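Local coordinates for elongation factor G (Thermus thermophilus, PDB 2DY1), which binds GTP with magnesium and probably acts as a GTPase in the elongation phase of protein synthesis, at residues A[400-412]-A[432-445]. Residues are numbered along the deposited sequence; the frame is centred on the assembly and turned at random.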
loop_
_atom_site.group_PDB
_atom_site.type_symbol
_atom_site.label_atom_id
_atom_site.label_comp_id
_atom_site.label_asym_id
_atom_site.label_seq_id
_atom_site.Cartn_x
_atom_site.Cartn_y
_atom_site.Cartn_z
ATOM N N GLU A 400 17.287 5.317 15.074
ATOM C CA GLU A 400 17.719 4.063 14.488
ATOM C C GLU A 400 16.572 3.071 14.332
ATOM O O GLU A 400 16.514 2.317 13.357
ATOM C CB GLU A 400 18.853 3.456 15.327
ATOM C CG GLU A 400 19.240 2.038 14.954
ATOM C CD GLU A 400 19.735 1.883 13.521
ATOM O OE1 GLU A 400 19.826 0.725 13.058
ATOM O OE2 GLU A 400 20.034 2.900 12.862
ATOM N N ALA A 401 15.648 3.066 15.283
ATOM C CA ALA A 401 14.520 2.137 15.182
ATOM C C ALA A 401 13.634 2.525 13.991
ATOM O O ALA A 401 13.108 1.643 13.282
ATOM C CB ALA A 401 13.702 2.136 16.498
ATOM N N LEU A 402 13.470 3.829 13.766
ATOM C CA LEU A 402 12.673 4.295 12.628
ATOM C C LEU A 402 13.388 3.965 11.339
ATOM O O LEU A 402 12.743 3.648 10.342
ATOM C CB LEU A 402 12.421 5.795 12.701
ATOM C CG LEU A 402 11.384 6.226 13.739
ATOM C CD1 LEU A 402 11.411 7.740 13.867
ATOM C CD2 LEU A 402 9.996 5.748 13.334
ATOM N N ARG A 403 14.719 4.059 11.346
ATOM C CA ARG A 403 15.464 3.716 10.132
ATOM C C ARG A 403 15.157 2.252 9.759
ATOM O O ARG A 403 14.854 1.941 8.591
ATOM C CB ARG A 403 16.967 3.871 10.358
ATOM C CG ARG A 403 17.799 3.695 9.069
ATOM C CD ARG A 403 19.292 3.553 9.379
ATOM N NE ARG A 403 19.568 2.296 10.070
ATOM C CZ ARG A 403 19.485 1.096 9.497
ATOM N NH1 ARG A 403 19.153 0.991 8.216
ATOM N NH2 ARG A 403 19.686 0.001 10.216
ATOM N N LYS A 404 15.242 1.354 10.737
ATOM C CA LYS A 404 14.954 -0.063 10.514
ATOM C C LYS A 404 13.504 -0.256 10.046
ATOM O O LYS A 404 13.225 -1.016 9.118
ATOM C CB LYS A 404 15.150 -0.875 11.806
ATOM C CG LYS A 404 16.602 -1.059 12.258
ATOM C CD LYS A 404 16.615 -2.042 13.430
ATOM C CE LYS A 404 18.038 -2.361 13.886
ATOM N NZ LYS A 404 18.651 -1.217 14.609
ATOM N N LEU A 405 12.582 0.426 10.712
ATOM C CA LEU A 405 11.167 0.303 10.372
ATOM C C LEU A 405 10.886 0.697 8.932
ATOM O O LEU A 405 10.127 0.007 8.236
ATOM C CB LEU A 405 10.324 1.179 11.301
ATOM C CG LEU A 405 8.807 1.155 11.062
ATOM C CD1 LEU A 405 8.250 -0.188 11.549
ATOM C CD2 LEU A 405 8.126 2.314 11.780
ATOM N N LEU A 406 11.484 1.798 8.476
ATOM C CA LEU A 406 11.241 2.254 7.108
ATOM C C LEU A 406 11.994 1.417 6.081
ATOM O O LEU A 406 11.603 1.391 4.918
ATOM C CB LEU A 406 11.562 3.757 6.970
ATOM C CG LEU A 406 10.451 4.780 7.274
ATOM C CD1 LEU A 406 9.441 4.776 6.142
ATOM C CD2 LEU A 406 9.755 4.462 8.600
ATOM N N GLU A 407 13.078 0.755 6.484
ATOM C CA GLU A 407 13.773 -0.143 5.548
ATOM C C GLU A 407 12.858 -1.327 5.306
ATOM O O GLU A 407 12.680 -1.787 4.169
ATOM C CB GLU A 407 15.063 -0.709 6.144
ATOM C CG GLU A 407 16.264 0.148 6.018
ATOM C CD GLU A 407 16.621 0.437 4.573
ATOM O OE1 GLU A 407 16.547 -0.479 3.710
ATOM O OE2 GLU A 407 16.993 1.590 4.314
ATOM N N GLU A 408 12.295 -1.851 6.391
ATOM C CA GLU A 408 11.426 -3.000 6.310
ATOM C C GLU A 408 10.103 -2.633 5.659
ATOM O O GLU A 408 9.538 -3.417 4.889
ATOM C CB GLU A 408 11.207 -3.541 7.739
ATOM C CG GLU A 408 10.388 -4.769 7.848
ATOM C CD GLU A 408 10.388 -5.290 9.275
ATOM O OE1 GLU A 408 11.305 -6.059 9.650
ATOM O OE2 GLU A 408 9.453 -4.914 10.005
ATOM N N ASP A 409 9.622 -1.415 5.914
ATOM C CA ASP A 409 8.328 -1.023 5.371
ATOM C C ASP A 409 8.307 0.357 4.745
ATOM O O ASP A 409 7.957 1.347 5.375
ATOM C CB ASP A 409 7.267 -1.111 6.477
ATOM C CG ASP A 409 5.870 -0.842 5.971
ATOM O OD1 ASP A 409 5.651 -0.657 4.746
ATOM O OD2 ASP A 409 4.963 -0.822 6.819
ATOM N N PRO A 410 8.705 0.437 3.469
ATOM C CA PRO A 410 8.731 1.704 2.734
ATOM C C PRO A 410 7.334 2.222 2.363
ATOM O O PRO A 410 7.212 3.242 1.663
ATOM C CB PRO A 410 9.594 1.373 1.500
ATOM C CG PRO A 410 10.406 0.196 1.932
ATOM C CD PRO A 410 9.417 -0.617 2.729
ATOM N N SER A 411 6.279 1.519 2.798
ATOM C CA SER A 411 4.923 1.996 2.528
ATOM C C SER A 411 4.507 3.014 3.593
ATOM O O SER A 411 3.435 3.606 3.502
ATOM C CB SER A 411 3.901 0.851 2.481
ATOM O OG SER A 411 3.507 0.436 3.783
ATOM N N LEU A 412 5.338 3.173 4.622
ATOM C CA LEU A 412 5.111 4.201 5.635
ATOM C C LEU A 412 5.884 5.436 5.133
ATOM O O LEU A 412 6.820 5.296 4.342
ATOM C CB LEU A 412 5.730 3.795 6.986
ATOM C CG LEU A 412 5.048 2.639 7.722
ATOM C CD1 LEU A 412 5.990 2.070 8.781
ATOM C CD2 LEU A 412 3.752 3.151 8.352
ATOM N N HIS A 432 -2.466 -0.829 10.057
ATOM C CA HIS A 432 -1.086 -0.650 9.585
ATOM C C HIS A 432 -0.261 0.100 10.645
ATOM O O HIS A 432 0.827 -0.343 11.031
ATOM C CB HIS A 432 -1.093 0.128 8.264
ATOM C CG HIS A 432 0.266 0.289 7.650
ATOM N ND1 HIS A 432 0.574 1.337 6.811
ATOM C CD2 HIS A 432 1.385 -0.471 7.732
ATOM C CE1 HIS A 432 1.830 1.218 6.406
ATOM N NE2 HIS A 432 2.343 0.130 6.950
ATOM N N LEU A 433 -0.781 1.232 11.118
ATOM C CA LEU A 433 -0.058 2.041 12.109
ATOM C C LEU A 433 0.126 1.299 13.428
ATOM O O LEU A 433 1.159 1.426 14.090
ATOM C CB LEU A 433 -0.799 3.368 12.315
ATOM C CG LEU A 433 -0.693 4.309 11.114
ATOM C CD1 LEU A 433 -1.663 5.470 11.306
ATOM C CD2 LEU A 433 0.750 4.815 10.940
ATOM N N ALA A 434 -0.858 0.488 13.813
ATOM C CA ALA A 434 -0.715 -0.282 15.038
ATOM C C ALA A 434 0.458 -1.256 14.891
ATOM O O ALA A 434 1.256 -1.420 15.812
ATOM C CB ALA A 434 -2.027 -1.063 15.344
ATOM N N THR A 435 0.576 -1.897 13.727
ATOM C CA THR A 435 1.679 -2.836 13.545
ATOM C C THR A 435 3.023 -2.125 13.516
ATOM O O THR A 435 4.032 -2.723 13.877
ATOM C CB THR A 435 1.524 -3.724 12.263
ATOM O OG1 THR A 435 1.551 -2.925 11.069
ATOM C CG2 THR A 435 0.223 -4.527 12.350
ATOM N N ALA A 436 3.038 -0.857 13.112
ATOM C CA ALA A 436 4.305 -0.101 13.090
ATOM C C ALA A 436 4.709 0.232 14.533
ATOM O O ALA A 436 5.882 0.162 14.893
ATOM C CB ALA A 436 4.149 1.193 12.281
ATOM N N LYS A 437 3.733 0.618 15.345
ATOM C CA LYS A 437 4.016 0.929 16.746
ATOM C C LYS A 437 4.580 -0.315 17.423
ATOM O O LYS A 437 5.537 -0.247 18.201
ATOM C CB LYS A 437 2.727 1.370 17.445
ATOM C CG LYS A 437 2.896 1.628 18.933
ATOM C CD LYS A 437 1.613 2.196 19.533
ATOM C CE LYS A 437 1.830 2.441 21.035
ATOM N NZ LYS A 437 0.537 2.753 21.707
ATOM N N GLU A 438 3.956 -1.454 17.145
ATOM C CA GLU A 438 4.398 -2.725 17.702
ATOM C C GLU A 438 5.786 -3.087 17.218
ATOM O O GLU A 438 6.583 -3.618 17.981
ATOM C CB GLU A 438 3.409 -3.840 17.319
ATOM C CG GLU A 438 2.055 -3.648 17.992
ATOM C CD GLU A 438 0.942 -4.479 17.365
ATOM O OE1 GLU A 438 1.227 -5.535 16.762
ATOM O OE2 GLU A 438 -0.237 -4.081 17.504
ATOM N N ARG A 439 6.072 -2.815 15.940
ATOM C CA ARG A 439 7.378 -3.163 15.426
ATOM C C ARG A 439 8.476 -2.334 16.097
ATOM O O ARG A 439 9.545 -2.876 16.388
ATOM C CB ARG A 439 7.405 -3.014 13.889
ATOM C CG ARG A 439 8.635 -3.658 13.268
ATOM C CD ARG A 439 8.695 -5.137 13.586
ATOM N NE ARG A 439 9.574 -5.865 12.663
ATOM C CZ ARG A 439 9.919 -7.133 12.840
ATOM N NH1 ARG A 439 9.472 -7.808 13.906
ATOM N NH2 ARG A 439 10.687 -7.753 11.943
ATOM N N LEU A 440 8.214 -1.048 16.337
ATOM C CA LEU A 440 9.177 -0.185 17.018
ATOM C C LEU A 440 9.418 -0.787 18.417
ATOM O O LEU A 440 10.550 -0.806 18.913
ATOM C CB LEU A 440 8.623 1.243 17.103
ATOM C CG LEU A 440 8.608 1.938 15.731
ATOM C CD1 LEU A 440 7.839 3.250 15.765
ATOM C CD2 LEU A 440 10.069 2.198 15.312
ATOM N N GLN A 441 8.356 -1.299 19.040
ATOM C CA GLN A 441 8.489 -1.945 20.362
ATOM C C GLN A 441 9.405 -3.186 20.254
ATOM O O GLN A 441 10.185 -3.474 21.157
ATOM C CB GLN A 441 7.087 -2.326 20.870
ATOM C CG GLN A 441 7.027 -3.271 22.068
ATOM C CD GLN A 441 5.583 -3.690 22.377
ATOM O OE1 GLN A 441 4.826 -4.133 21.480
ATOM N NE2 GLN A 441 5.190 -3.542 23.631
ATOM N N ASP A 442 9.314 -3.937 19.153
ATOM C CA ASP A 442 10.161 -5.112 18.974
ATOM C C ASP A 442 11.608 -4.687 18.906
ATOM O O ASP A 442 12.497 -5.453 19.281
ATOM C CB ASP A 442 9.862 -5.859 17.668
ATOM C CG ASP A 442 8.462 -6.400 17.599
ATOM O OD1 ASP A 442 7.798 -6.514 18.648
ATOM O OD2 ASP A 442 8.021 -6.738 16.466
ATOM N N TYR A 443 11.828 -3.481 18.385
ATOM C CA TYR A 443 13.183 -2.942 18.238
ATOM C C TYR A 443 13.657 -2.273 19.528
ATOM O O TYR A 443 14.750 -1.700 19.567
ATOM C CB TYR A 443 13.256 -1.928 17.099
ATOM C CG TYR A 443 12.945 -2.495 15.711
ATOM C CD1 TYR A 443 13.247 -3.813 15.395
ATOM C CD2 TYR A 443 12.406 -1.678 14.718
ATOM C CE1 TYR A 443 13.022 -4.312 14.099
ATOM C CE2 TYR A 443 12.179 -2.165 13.425
ATOM C CZ TYR A 443 12.497 -3.477 13.130
ATOM O OH TYR A 443 12.353 -3.956 11.836
ATOM N N GLY A 444 12.833 -2.336 20.566
ATOM C CA GLY A 444 13.223 -1.769 21.864
ATOM C C GLY A 444 12.806 -0.333 22.150
ATOM O O GLY A 444 13.277 0.292 23.104
ATOM N N VAL A 445 11.889 0.194 21.357
ATOM C CA VAL A 445 11.479 1.573 21.518
ATOM C C VAL A 445 9.992 1.729 21.746
ATOM O O VAL A 445 9.188 1.214 20.982
ATOM C CB VAL A 445 11.881 2.378 20.262
ATOM C CG1 VAL A 445 11.537 3.856 20.431
ATOM C CG2 VAL A 445 13.381 2.191 19.996
#
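Arg439 meets Glu408 side-on in a salt bridge, laying NE and NH2 against the two carboxylate oxygens. Arg439 NH2 reaches Glu408 OE1 at 2.9 Å along a nearly straight N-H line, while NE of the same arginine lies 2.8 Å from Glu408 OE2 over a more bent path, the two flat groups being turned 36° from each other. With CG anti to the backbone N (chi1 -177°) and the chain extended beyond it, Glu408 reaches across to the second helix. At the far end of the contact His432 NE2 donates to the syn lone pair of Asp409 OD2, 2.8 Å away and in the ring plane. Between these polar pairs Leu405 drives its two methyls into the opposite helix, CD1 onto Arg439 CB at 3.8 Å and CD2 against Leu440 and Ala436. Ala401 CB packs on Val445 CG2 at 3.5 Å, and the ring of Tyr443 lies under the Lys404 chain, whose CD sits over the ring centre at 4.1 Å in a CH-pi contact. The two helices, 392-408 and 430-442, are those of the ferredoxin-like (split beta-alpha-beta) domain III of elongation factor G, packed on its four-stranded antiparallel sheet, where Leu402 and Leu433 reach back to strand 383-389; their segments cross steeply, the N-to-C directions 127° apart. Farther out, Asp409 is steadied by an Asx turn, its OD1 taking both the N and OG of Ser411. Arg439 is shared with Asp442 through NH1 and with Asp294 through NH2; a leucine in its place would probably leave these carboxylates and Glu408 without their common positive partner. Strand 285-294, in the neighbouring domain 2, adds to two of the polar groups: Val293 N donates to Glu408 OE1, and Val293 O bonds Tyr443 OH.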